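Local coordinates for protein hypoxanthine-guanine phosphoribosyltransferase (Leishmania tarentolae, PDB 1PZM) that probably converts guanine and hypoxanthine to GMP and IMP in purine salvage, transferring the phosphoribosyl group from 5-phosphoribosylpyrophosphate, at residues A177-Y182 with R194-L199. Residues are numbered along the deposited sequence; the frame is centred on the assembly and turned at random.
Unlike the reference sequence in segment 194-199: R194 (reference Pro). With 5GP (guanosine-5'-monophosphate), chain C.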
ATOM      1  N   ALA A 177     -21.209  11.479   0.007  1.00 36.18           N
ATOM      2  CA  ALA A 177     -21.736  10.159  -0.114  1.00 36.01           C
ATOM      3  C   ALA A 177     -20.719   9.267   0.579  1.00 34.91           C
ATOM      4  O   ALA A 177     -19.520   9.571   0.635  1.00 35.06           O
ATOM      5  CB  ALA A 177     -21.871   9.786  -1.591  1.00 35.66           C
ATOM      6  N   PHE A 178     -21.156   8.159   1.118  1.00 33.67           N
ATOM      7  CA  PHE A 178     -20.143   7.332   1.738  1.00 31.78           C
ATOM      8  C   PHE A 178     -19.578   6.353   0.702  1.00 29.43           C
ATOM      9  O   PHE A 178     -20.315   5.558   0.138  1.00 30.03           O
ATOM     10  CB  PHE A 178     -20.701   6.634   2.947  1.00 33.01           C
ATOM     11  CG  PHE A 178     -19.653   5.929   3.748  1.00 33.85           C
ATOM     12  CD1 PHE A 178     -19.249   4.646   3.406  1.00 33.95           C
ATOM     13  CD2 PHE A 178     -19.053   6.558   4.813  1.00 34.37           C
ATOM     14  CE1 PHE A 178     -18.287   3.983   4.163  1.00 31.04           C
ATOM     15  CE2 PHE A 178     -18.099   5.916   5.564  1.00 35.86           C
ATOM     16  CZ  PHE A 178     -17.707   4.618   5.229  1.00 33.22           C
ATOM     17  N   VAL A 179     -18.282   6.426   0.417  1.00 26.61           N
ATOM     18  CA  VAL A 179     -17.748   5.496  -0.554  1.00 25.01           C
ATOM     19  C   VAL A 179     -16.890   4.374   0.045  1.00 24.44           C
ATOM     20  O   VAL A 179     -16.370   4.540   1.165  1.00 24.09           O
ATOM     21  CB  VAL A 179     -17.009   6.190  -1.684  1.00 24.50           C
ATOM     22  CG1 VAL A 179     -17.910   7.371  -2.343  1.00 24.05           C
ATOM     23  CG2 VAL A 179     -15.628   6.633  -1.243  1.00 25.41           C
ATOM     24  N   ILE A 180     -16.759   3.267  -0.725  1.00 22.28           N
ATOM     25  CA  ILE A 180     -15.956   2.104  -0.360  1.00 22.71           C
ATOM     26  C   ILE A 180     -15.159   1.730  -1.626  1.00 22.13           C
ATOM     27  O   ILE A 180     -15.457   2.244  -2.721  1.00 21.14           O
ATOM     28  CB  ILE A 180     -16.871   0.917   0.084  1.00 23.65           C
ATOM     29  CG1 ILE A 180     -17.776   0.511  -1.113  1.00 24.11           C
ATOM     30  CG2 ILE A 180     -17.714   1.306   1.371  1.00 24.51           C
ATOM     31  CD1 ILE A 180     -18.509  -0.795  -0.973  1.00 24.63           C
ATOM     32  N   GLY A 181     -14.156   0.857  -1.465  1.00 21.03           N
ATOM     33  CA  GLY A 181     -13.390   0.367  -2.607  1.00 21.18           C
ATOM     34  C   GLY A 181     -12.079   1.096  -2.805  1.00 19.91           C
ATOM     35  O   GLY A 181     -11.914   2.144  -2.236  1.00 18.42           O
ATOM     36  N   TYR A 182     -11.124   0.533  -3.560  1.00 17.92           N
ATOM     37  CA  TYR A 182      -9.881   1.283  -3.856  1.00 17.81           C
ATOM     38  C   TYR A 182      -9.157   1.777  -2.541  1.00 19.08           C
ATOM     39  O   TYR A 182      -8.617   2.922  -2.435  1.00 17.95           O
ATOM     40  CB  TYR A 182     -10.147   2.373  -4.907  1.00 17.42           C
ATOM     41  CG  TYR A 182      -8.890   2.822  -5.624  1.00 18.43           C
ATOM     42  CD1 TYR A 182      -8.372   2.070  -6.689  1.00 17.23           C
ATOM     43  CD2 TYR A 182      -8.198   3.963  -5.201  1.00 18.22           C
ATOM     44  CE1 TYR A 182      -7.181   2.425  -7.296  1.00 19.10           C
ATOM     45  CE2 TYR A 182      -7.008   4.343  -5.808  1.00 20.05           C
ATOM     46  CZ  TYR A 182      -6.520   3.572  -6.873  1.00 21.71           C
ATOM     47  OH  TYR A 182      -5.350   3.951  -7.522  1.00 20.38           O
ATOM     48  N   ARG A 194     -11.798  -3.042  -6.744  1.00 17.97           N
ATOM     49  CA  ARG A 194     -11.049  -2.277  -7.754  1.00 18.86           C
ATOM     50  C   ARG A 194     -11.695  -0.956  -8.087  1.00 18.63           C
ATOM     51  O   ARG A 194     -10.994   0.016  -8.442  1.00 18.14           O
ATOM     52  CB  ARG A 194     -10.938  -3.082  -9.058  1.00 19.61           C
ATOM     53  CG  ARG A 194     -10.060  -4.325  -8.960  1.00 19.64           C
ATOM     54  CD  ARG A 194      -9.911  -5.046 -10.361  1.00 19.76           C
ATOM     55  NE  ARG A 194      -8.948  -6.135 -10.302  1.00 19.15           N
ATOM     56  CZ  ARG A 194      -7.632  -6.004 -10.434  1.00 19.00           C
ATOM     57  NH1 ARG A 194      -7.081  -4.796 -10.618  1.00 16.60           N
ATOM     58  NH2 ARG A 194      -6.839  -7.115 -10.393  1.00 19.76           N
ATOM     59  N   ASP A 195     -13.014  -0.882  -7.961  1.00 20.07           N
ATOM     60  CA  ASP A 195     -13.732   0.335  -8.330  1.00 21.77           C
ATOM     61  C   ASP A 195     -14.165   1.083  -7.050  1.00 23.23           C
ATOM     62  O   ASP A 195     -14.226   0.514  -5.947  1.00 20.77           O
ATOM     63  CB  ASP A 195     -14.953   0.056  -9.198  1.00 21.97           C
ATOM     64  CG  ASP A 195     -14.634  -0.762 -10.451  1.00 25.22           C
ATOM     65  OD1 ASP A 195     -13.715  -0.437 -11.237  1.00 21.23           O
ATOM     66  OD2 ASP A 195     -15.296  -1.776 -10.713  1.00 28.98           O
ATOM     67  N   ILE A 196     -14.432   2.357  -7.209  1.00 23.06           N
ATOM     68  CA  ILE A 196     -14.926   3.088  -6.084  1.00 24.40           C
ATOM     69  C   ILE A 196     -16.450   3.084  -6.176  1.00 26.29           C
ATOM     70  O   ILE A 196     -17.031   3.504  -7.213  1.00 24.61           O
ATOM     71  CB  ILE A 196     -14.382   4.509  -6.097  1.00 26.07           C
ATOM     72  CG1 ILE A 196     -12.861   4.499  -5.840  1.00 25.26           C
ATOM     73  CG2 ILE A 196     -15.159   5.390  -5.014  1.00 25.25           C
ATOM     74  CD1 ILE A 196     -12.197   5.834  -6.189  1.00 25.08           C
ATOM     75  N   CYS A 197     -17.096   2.630  -5.098  1.00 26.16           N
ATOM     76  CA  CYS A 197     -18.547   2.478  -5.110  1.00 28.96           C
ATOM     77  C   CYS A 197     -19.235   3.274  -4.004  1.00 31.14           C
ATOM     78  O   CYS A 197     -18.620   3.575  -2.990  1.00 30.29           O
ATOM     79  CB  CYS A 197     -18.935   1.016  -4.993  1.00 29.26           C
ATOM     80  SG  CYS A 197     -18.197  -0.073  -6.261  1.00 30.35           S
ATOM     81  N   VAL A 198     -20.499   3.623  -4.211  1.00 33.66           N
ATOM     82  CA  VAL A 198     -21.293   4.221  -3.144  1.00 37.66           C
ATOM     83  C   VAL A 198     -22.012   3.095  -2.425  1.00 41.05           C
ATOM     84  O   VAL A 198     -22.701   2.305  -3.057  1.00 42.26           O
ATOM     85  CB  VAL A 198     -22.303   5.237  -3.703  1.00 39.11           C
ATOM     86  CG1 VAL A 198     -23.110   5.897  -2.545  1.00 41.57           C
ATOM     87  CG2 VAL A 198     -21.571   6.260  -4.464  1.00 34.65           C
ATOM     88  N   LEU A 199     -21.817   3.012  -1.108  1.00 44.02           N
ATOM     89  CA  LEU A 199     -22.276   1.868  -0.291  1.00 47.47           C
ATOM     90  C   LEU A 199     -23.822   1.796  -0.247  1.00 51.71           C
ATOM     91  O   LEU A 199     -24.496   2.822   0.020  1.00 50.80           O
ATOM     92  CB  LEU A 199     -21.683   1.971   1.133  1.00 46.15           C
ATOM     93  CG  LEU A 199     -22.078   0.869   2.123  1.00 48.47           C
ATOM     94  CD1 LEU A 199     -21.430  -0.502   1.805  1.00 46.45           C
ATOM     95  CD2 LEU A 199     -21.762   1.278   3.543  1.00 48.18           C
TER
HETATM   96  P   5GP C 301     -12.480  13.990   7.769  0.50 28.79           P
HETATM   97  O1P 5GP C 301     -12.113  14.720   6.524  0.50 28.84           O
HETATM   98  O2P 5GP C 301     -13.805  14.402   8.305  0.50 24.92           O
HETATM   99  O3P 5GP C 301     -11.464  14.391   8.772  0.50 30.20           O
HETATM  100  O5' 5GP C 301     -12.420  12.412   7.484  0.50 28.40           O
HETATM  101  C5' 5GP C 301     -12.587  11.427   8.513  0.50 32.71           C
HETATM  102  C4' 5GP C 301     -12.109  10.011   8.071  0.50 33.02           C
HETATM  103  O4' 5GP C 301     -13.081   9.290   7.297  0.50 34.29           O
HETATM  104  C3' 5GP C 301     -10.834   9.986   7.233  0.50 30.93           C
HETATM  105  O3' 5GP C 301      -9.992   8.888   7.590  0.50 26.42           O
HETATM  106  C2' 5GP C 301     -11.388   9.805   5.829  0.50 29.75           C
HETATM  107  O2' 5GP C 301     -10.403   9.289   4.981  0.50 25.68           O
HETATM  108  C1' 5GP C 301     -12.616   8.900   6.018  0.50 30.93           C
HETATM  109  N9  5GP C 301     -13.701   9.171   5.029  1.00 33.17           N
HETATM  110  C8  5GP C 301     -14.519  10.306   4.860  1.00 30.08           C
HETATM  111  N7  5GP C 301     -15.480  10.044   3.870  1.00 28.64           N
HETATM  112  C5  5GP C 301     -15.388   8.685   3.661  1.00 27.84           C
HETATM  113  C6  5GP C 301     -16.072   7.835   2.783  1.00 25.73           C
HETATM  114  O6  5GP C 301     -16.941   8.292   1.977  1.00 21.45           O
HETATM  115  N1  5GP C 301     -15.769   6.474   2.772  1.00 22.09           N
HETATM  116  C2  5GP C 301     -14.804   5.972   3.648  1.00 27.21           C
HETATM  117  N2  5GP C 301     -14.511   4.674   3.689  1.00 25.14           N
HETATM  118  N3  5GP C 301     -14.126   6.807   4.490  1.00 25.49           N
HETATM  119  C4  5GP C 301     -14.432   8.156   4.489  1.00 29.63           C
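I180 and C197 form the hydrogen-bonded pair of a short antiparallel bridge: I180 N donates to C197 O and C197 N returns a bond to I180 O, each 2.9 Å. A third bond, L199 N to F178 O (3.2 Å), is nearly straight, with 173° at the hydrogen. Between them V179 and V198 make a non-hydrogen-bonded pair, so V179 N and O turn away from 196-199, and both go to GMP: V179 N donates to O6 (2.8 Å), V179 O accepts from N1 (2.6 Å) and weakly from N2. From F178 CB, CG lies anti to the backbone N (chi1 -171°), beside the carbonyl carbon. F178 CG meets O6 and N1 of GMP, CD2 meets C6, CE1 and CE2 approach N1, F178 CD1 comes to 4.2 Å from L199 CD2, and F178 CZ reaches GMP N2 at 3.5 Å. GMP N1 stands 3.5 Å above the F178 ring plane, over its centre, and the two planes are nearly parallel, so the base lies over the ring's face. I180 CG2 packs on L199 CB, I196 CG2 on V179 CB. Strand 196-199 is central in a three-stranded antiparallel sheet, flanked by 23-28 and 179-180, consistent with the hood of type I phosphoribosyltransferases, whose purine pocket here takes V179 backbone and F178 face from this edge.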